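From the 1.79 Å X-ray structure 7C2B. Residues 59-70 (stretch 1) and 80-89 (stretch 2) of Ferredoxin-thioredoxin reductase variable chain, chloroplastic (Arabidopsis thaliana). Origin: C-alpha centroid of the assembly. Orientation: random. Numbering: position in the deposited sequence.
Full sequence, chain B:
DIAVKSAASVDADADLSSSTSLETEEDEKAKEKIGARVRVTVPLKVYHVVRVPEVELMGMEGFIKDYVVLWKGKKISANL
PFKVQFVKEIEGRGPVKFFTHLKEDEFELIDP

Stretch 1 (59-70) GMEGFIKDYVVL
Stretch 2 80-89: LPFKVQFVKE

The apolar centre of this antiparallel pairing lies on the sheet face that carries Ile64, Tyr67, Phe82 and Val84, all buried. Tyr67 (chi1 t, chi2 81°) turns its ring edge toward the face of Phe82 (chi1 m, chi2 -89°), with centroids 4.8 Å apart, planes at 52° and Tyr67 CD1 3.6 Å from Phe82 CE1. Both rings are buried, and each aromatic side chain ends nearer the other stretch than its CA-to-CB bond alone would bring it; the tyrosine hydroxyl is satisfied elsewhere in the structure. Ile64 (m, t) reaches Phe82 CD1 through its CD1 at 3.8 Å, while beta-branched Val84 (t) sets CG2 4.3 Å from Ile64 CG1. Pro81 extends the patch: its CB lies 3.5 Å from Tyr67 CE1 and 3.8 Å from Val69 CG1. Beyond Val84, Phe86 (m) approaches Met60, CD1 to CB 4.1 Å.

Strands 61-67 and 82-89 run at 142°, in extended conformation except at Lys65 (phi/psi -81/-41). Phe63 pairs with Gln85, N to O 3.1 Å and O to N 2.8 Å; Ile64 faces Val84, CA to CA 4.4 Å. A beta bulge then shifts the register by one, so that Lys83 O accepts from both Lys65 N (2.6 Å) and Asp66 N (3.1 Å). Lys83 N returns a bond to Asp66 O at 2.8 Å, Tyr67 faces Phe82, and Val68 N closes the ladder on Pro81 O at 3.2 Å. Gly62 lets the strands approach closely: its CA is 3.1 Å from Gln85 O, and a CB would clash with that oxygen and with Phe86 CD1.

On the other face, Phe63 (p, chi2 -92°) lays its ring over Gln85 CB, 4.1 Å from the centroid. Gln85 (t, t) combines this aliphatic contact with a polar end, where OE1 accepts a weak hydrogen bond from Lys65 NZ at 3.4 Å. Finally, a water bridges Glu61 O (2.5 Å) and Val87 N (2.8 Å).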

# COMPACT_ATOMS: atom_id res chain seq x y z
N GLY B 59 6.81 22.69 -10.44
CA GLY B 59 6.88 24.11 -10.66
C GLY B 59 5.58 24.86 -10.47
O GLY B 59 5.59 26.09 -10.41
N MET B 60 4.45 24.16 -10.37
CA MET B 60 3.18 24.84 -10.13
C MET B 60 3.10 25.31 -8.69
O MET B 60 3.63 24.69 -7.77
CB MET B 60 2.01 23.92 -10.47
CG MET B 60 1.93 23.64 -11.95
SD MET B 60 0.46 22.75 -12.45
CE MET B 60 -0.82 23.81 -11.74
N GLU B 61 2.41 26.43 -8.49
CA GLU B 61 2.26 27.04 -7.18
C GLU B 61 0.80 26.98 -6.75
O GLU B 61 -0.11 27.20 -7.56
CB GLU B 61 2.77 28.48 -7.20
CG GLU B 61 4.25 28.56 -7.55
CD GLU B 61 4.76 29.98 -7.66
OE1 GLU B 61 3.92 30.91 -7.57
OE2 GLU B 61 5.98 30.18 -7.84
N GLY B 62 0.59 26.67 -5.48
CA GLY B 62 -0.75 26.64 -4.92
C GLY B 62 -0.70 26.94 -3.44
O GLY B 62 0.27 27.53 -2.97
N PHE B 63 -1.72 26.55 -2.69
CA PHE B 63 -1.66 26.76 -1.26
C PHE B 63 -2.22 25.55 -0.54
O PHE B 63 -3.07 24.82 -1.06
CB PHE B 63 -2.40 28.05 -0.82
CG PHE B 63 -3.90 27.99 -0.91
CD1 PHE B 63 -4.56 28.40 -2.06
CD2 PHE B 63 -4.66 27.58 0.18
CE1 PHE B 63 -5.93 28.38 -2.15
CE2 PHE B 63 -6.04 27.55 0.11
CZ PHE B 63 -6.68 27.94 -1.06
N ILE B 64 -1.73 25.34 0.68
CA ILE B 64 -2.15 24.18 1.45
C ILE B 64 -3.58 24.41 1.93
O ILE B 64 -3.85 25.32 2.72
CB ILE B 64 -1.20 23.91 2.62
CG1 ILE B 64 0.16 23.46 2.08
CG2 ILE B 64 -1.81 22.87 3.57
CD1 ILE B 64 1.27 23.52 3.11
N LYS B 65 -4.50 23.59 1.43
CA LYS B 65 -5.90 23.66 1.80
C LYS B 65 -6.16 22.98 3.13
O LYS B 65 -6.94 23.47 3.96
CB LYS B 65 -6.75 23.03 0.70
CG LYS B 65 -8.26 23.21 0.87
CD LYS B 65 -8.68 24.60 0.41
CE LYS B 65 -10.20 24.78 0.50
NZ LYS B 65 -10.63 26.13 0.03
N ASP B 66 -5.52 21.83 3.35
CA ASP B 66 -5.74 21.08 4.57
C ASP B 66 -4.53 20.20 4.82
O ASP B 66 -3.75 19.89 3.92
CB ASP B 66 -7.01 20.21 4.49
CG ASP B 66 -7.70 20.07 5.85
OD1 ASP B 66 -7.07 20.41 6.88
OD2 ASP B 66 -8.86 19.62 5.89
N TYR B 67 -4.38 19.83 6.09
CA TYR B 67 -3.48 18.77 6.51
C TYR B 67 -4.30 17.83 7.36
O TYR B 67 -4.79 18.21 8.42
CB TYR B 67 -2.31 19.34 7.31
CG TYR B 67 -1.35 18.30 7.83
CD1 TYR B 67 -0.37 17.77 7.00
CD2 TYR B 67 -1.41 17.87 9.14
CE1 TYR B 67 0.54 16.83 7.47
CE2 TYR B 67 -0.51 16.93 9.63
CZ TYR B 67 0.46 16.41 8.79
OH TYR B 67 1.36 15.48 9.27
N VAL B 68 -4.48 16.60 6.90
CA VAL B 68 -5.39 15.70 7.58
C VAL B 68 -4.62 14.44 7.94
O VAL B 68 -4.27 13.64 7.07
CB VAL B 68 -6.64 15.39 6.76
CG1 VAL B 68 -7.56 14.46 7.53
CG2 VAL B 68 -7.38 16.68 6.42
N VAL B 69 -4.33 14.28 9.23
CA VAL B 69 -3.83 13.02 9.77
C VAL B 69 -4.70 12.52 10.91
O VAL B 69 -4.39 11.48 11.49
CB VAL B 69 -2.36 13.12 10.21
CG1 VAL B 69 -1.48 13.48 9.03
CG2 VAL B 69 -2.21 14.16 11.33
N LEU B 70 -5.74 13.26 11.27
CA LEU B 70 -6.70 12.85 12.28
C LEU B 70 -8.09 12.79 11.65
O LEU B 70 -8.40 13.53 10.72
CB LEU B 70 -6.77 13.83 13.45
CG LEU B 70 -5.54 14.12 14.31
CD1 LEU B 70 -5.98 15.03 15.44
CD2 LEU B 70 -4.93 12.83 14.85
N LEU B 80 -0.17 10.94 1.86
CA LEU B 80 -0.05 12.22 1.17
C LEU B 80 -0.91 13.22 1.93
O LEU B 80 -2.01 13.59 1.48
CB LEU B 80 -0.47 12.11 -0.30
CG LEU B 80 0.29 11.07 -1.15
CD1 LEU B 80 -0.38 10.84 -2.51
CD2 LEU B 80 1.77 11.45 -1.32
N PRO B 81 -0.47 13.67 3.11
CA PRO B 81 -1.40 14.36 4.02
C PRO B 81 -1.72 15.80 3.69
O PRO B 81 -2.71 16.32 4.24
CB PRO B 81 -0.69 14.27 5.38
CG PRO B 81 0.71 14.17 5.06
CD PRO B 81 0.82 13.38 3.76
N PHE B 82 -0.95 16.48 2.84
CA PHE B 82 -1.20 17.88 2.50
C PHE B 82 -2.14 17.96 1.30
O PHE B 82 -1.77 17.57 0.19
CB PHE B 82 0.10 18.60 2.18
CG PHE B 82 1.01 18.78 3.37
CD1 PHE B 82 0.90 19.90 4.18
CD2 PHE B 82 2.01 17.85 3.65
CE1 PHE B 82 1.74 20.08 5.27
CE2 PHE B 82 2.87 18.03 4.74
CZ PHE B 82 2.73 19.14 5.55
N LYS B 83 -3.34 18.49 1.51
CA LYS B 83 -4.25 18.74 0.40
C LYS B 83 -3.97 20.15 -0.11
O LYS B 83 -4.12 21.11 0.64
CB LYS B 83 -5.70 18.57 0.84
CG LYS B 83 -6.72 18.57 -0.31
CD LYS B 83 -8.14 18.50 0.25
CE LYS B 83 -9.17 19.03 -0.73
NZ LYS B 83 -10.55 18.76 -0.21
N VAL B 84 -3.53 20.26 -1.36
CA VAL B 84 -3.06 21.52 -1.91
C VAL B 84 -4.00 21.96 -3.03
O VAL B 84 -4.34 21.16 -3.91
CB VAL B 84 -1.61 21.41 -2.43
CG1 VAL B 84 -1.13 22.75 -2.95
CG2 VAL B 84 -0.71 20.90 -1.32
N GLN B 85 -4.41 23.23 -3.00
CA GLN B 85 -5.28 23.79 -4.03
C GLN B 85 -4.43 24.45 -5.11
O GLN B 85 -3.56 25.27 -4.81
CB GLN B 85 -6.25 24.80 -3.43
CG GLN B 85 -7.14 25.50 -4.47
CD GLN B 85 -8.22 26.34 -3.81
OE1 GLN B 85 -8.85 25.90 -2.85
NE2 GLN B 85 -8.43 27.55 -4.32
N PHE B 86 -4.69 24.07 -6.36
CA PHE B 86 -4.04 24.64 -7.52
C PHE B 86 -5.10 25.24 -8.43
O PHE B 86 -6.25 24.81 -8.43
CB PHE B 86 -3.25 23.59 -8.32
CG PHE B 86 -2.10 22.98 -7.57
CD1 PHE B 86 -0.85 23.59 -7.57
CD2 PHE B 86 -2.25 21.78 -6.89
CE1 PHE B 86 0.21 23.04 -6.89
CE2 PHE B 86 -1.20 21.21 -6.21
CZ PHE B 86 0.05 21.84 -6.21
N VAL B 87 -4.70 26.25 -9.21
CA VAL B 87 -5.48 26.73 -10.34
C VAL B 87 -4.55 26.71 -11.55
O VAL B 87 -3.44 27.24 -11.48
CB VAL B 87 -6.04 28.14 -10.11
CG1 VAL B 87 -7.03 28.49 -11.23
CG2 VAL B 87 -6.73 28.24 -8.76
N LYS B 88 -4.99 26.08 -12.63
CA LYS B 88 -4.19 25.99 -13.85
C LYS B 88 -4.96 26.57 -15.02
O LYS B 88 -6.12 26.21 -15.26
CB LYS B 88 -3.80 24.54 -14.16
CG LYS B 88 -2.79 24.42 -15.29
CD LYS B 88 -2.81 23.04 -15.91
CE LYS B 88 -2.18 23.06 -17.29
NZ LYS B 88 -0.74 23.40 -17.22
N GLU B 89 -4.31 27.48 -15.74
CA GLU B 89 -4.90 28.08 -16.93
C GLU B 89 -4.90 27.07 -18.07
O GLU B 89 -3.87 26.48 -18.39
CB GLU B 89 -4.12 29.32 -17.33
CG GLU B 89 -4.68 30.62 -16.79
CD GLU B 89 -6.07 30.90 -17.32
OE1 GLU B 89 -6.99 31.12 -16.49
OE2 GLU B 89 -6.25 30.89 -18.56
O HOH W 1 -2.37 27.59 -8.43